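Local coordinates for DnaD-like replication protein (Streptococcus mutans UA159, PDB 2ZC2) that probably takes part in DNA replication as a DnaB/DnaD-family protein, here represented by a helical fragment that binds zinc ions, at residues T53-N56 with Y57-I61. Residues are numbered along the deposited sequence; the frame is centred on the assembly and turned at random.
Sequences TNWN and YIQAI
Two torsions bring the indole of Trp-55 and the side chain of Gln-59 together, one helical turn apart: CG of Trp-55 stands anti to its own backbone N (chi1 179°), while the Gln-59 chain folds at chi2 (-61°) and turns its amide carbonyl back over the ring. The CG methylene of Gln-59 then makes a CH-pi contact with one face of the indole, 3.8 Å from the centroid of the five-membered ring. Beyond it the amide plane is inclined by 20° to that of the ring, and its carbonyl end, CD and OE1, lies over the six-membered part of the indole; OE1 of Gln-59, offset toward the rim, reaches CZ2 of Trp-55 at 3.5 Å. This is an i to i+4 side-chain pairing in the first turn of helix 55-67, which begins after the N-cap residue Asn-54. The helical backbone sets the spacing that puts Gln-59 beside Trp-55: Gln-59 N donates to Trp-55 O at 3.0 Å. On either side of that bond, Ile-58 N donates to Asn-54 O and Ala-60 N to Asn-56 O. The Asn-54 side chain sits against CB of Tyr-57. Ile-58, buried, rests its CD1 against Asn-54 O, 3.5 Å away, and packs onward against Leu-44 and Ala-47 of helix 37-50 and Phe-10 of helix 5-14. The indole instead meets helix 20-32 through Glu-22, Asp-25 and Leu-26. Asp-25 is seen to bind zinc in a structure of this protein. Separately, a zinc ion is present about 5 Å from the Trp-55 side chain.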
# COMPACT_ATOMS: atom_id res chain seq x y z
N THR A 53 7.44 5.93 -7.43
CA THR A 53 6.02 5.74 -7.32
C THR A 53 5.57 4.81 -8.48
O THR A 53 5.15 5.26 -9.54
CB THR A 53 5.21 7.08 -7.21
OG1 THR A 53 5.86 7.98 -6.32
CG2 THR A 53 3.81 6.82 -6.60
N ASN A 54 5.69 3.52 -8.25
CA ASN A 54 5.11 2.52 -9.13
C ASN A 54 4.47 1.40 -8.34
O ASN A 54 4.91 1.10 -7.22
CB ASN A 54 6.14 2.00 -10.17
CG ASN A 54 7.23 1.16 -9.57
OD1 ASN A 54 8.41 1.57 -9.56
ND2 ASN A 54 6.92 -0.09 -9.21
N TRP A 55 3.40 0.81 -8.90
CA TRP A 55 2.66 -0.26 -8.18
C TRP A 55 3.52 -1.30 -7.53
O TRP A 55 3.36 -1.59 -6.36
CB TRP A 55 1.66 -0.97 -9.13
CG TRP A 55 0.88 -2.09 -8.42
CD1 TRP A 55 1.16 -3.44 -8.43
CD2 TRP A 55 -0.27 -1.93 -7.59
NE1 TRP A 55 0.23 -4.11 -7.71
CE2 TRP A 55 -0.66 -3.20 -7.17
CE3 TRP A 55 -1.03 -0.82 -7.19
CZ2 TRP A 55 -1.78 -3.40 -6.32
CZ3 TRP A 55 -2.15 -1.01 -6.35
CH2 TRP A 55 -2.53 -2.29 -5.95
N ASN A 56 4.39 -1.94 -8.32
CA ASN A 56 5.24 -3.06 -7.85
C ASN A 56 6.17 -2.69 -6.72
O ASN A 56 6.35 -3.46 -5.76
CB ASN A 56 6.09 -3.63 -9.02
CG ASN A 56 5.21 -4.25 -10.13
OD1 ASN A 56 4.00 -4.29 -10.03
ND2 ASN A 56 5.84 -4.76 -11.18
N TYR A 57 6.78 -1.52 -6.84
CA TYR A 57 7.63 -1.02 -5.73
C TYR A 57 6.89 -0.87 -4.41
O TYR A 57 7.37 -1.30 -3.35
CB TYR A 57 8.34 0.29 -6.14
CG TYR A 57 9.45 0.76 -5.20
CD1 TYR A 57 10.79 0.42 -5.42
CD2 TYR A 57 9.15 1.58 -4.11
CE1 TYR A 57 11.80 0.91 -4.52
CE2 TYR A 57 10.13 2.03 -3.24
CZ TYR A 57 11.44 1.70 -3.42
OH TYR A 57 12.40 2.22 -2.56
N ILE A 58 5.72 -0.27 -4.44
CA ILE A 58 4.85 -0.19 -3.24
C ILE A 58 4.52 -1.56 -2.68
O ILE A 58 4.67 -1.84 -1.51
CB ILE A 58 3.52 0.58 -3.63
CG1 ILE A 58 3.85 2.01 -4.05
CG2 ILE A 58 2.50 0.56 -2.43
CD1 ILE A 58 2.79 2.72 -4.92
N GLN A 59 4.10 -2.47 -3.54
CA GLN A 59 3.87 -3.87 -3.08
C GLN A 59 5.10 -4.55 -2.51
O GLN A 59 4.94 -5.28 -1.59
CB GLN A 59 3.29 -4.78 -4.19
CG GLN A 59 1.99 -4.24 -4.71
CD GLN A 59 0.93 -4.16 -3.58
OE1 GLN A 59 0.25 -3.17 -3.43
NE2 GLN A 59 0.79 -5.24 -2.80
N ALA A 60 6.29 -4.34 -3.08
CA ALA A 60 7.53 -4.89 -2.48
C ALA A 60 7.79 -4.35 -1.04
O ALA A 60 8.17 -5.10 -0.10
CB ALA A 60 8.73 -4.62 -3.42
N ILE A 61 7.55 -3.06 -0.85
CA ILE A 61 7.58 -2.50 0.52
C ILE A 61 6.63 -3.24 1.44
O ILE A 61 7.06 -3.67 2.51
CB ILE A 61 7.39 -0.93 0.59
CG1 ILE A 61 8.44 -0.20 -0.21
CG2 ILE A 61 7.39 -0.45 2.05
CD1 ILE A 61 8.12 1.35 -0.49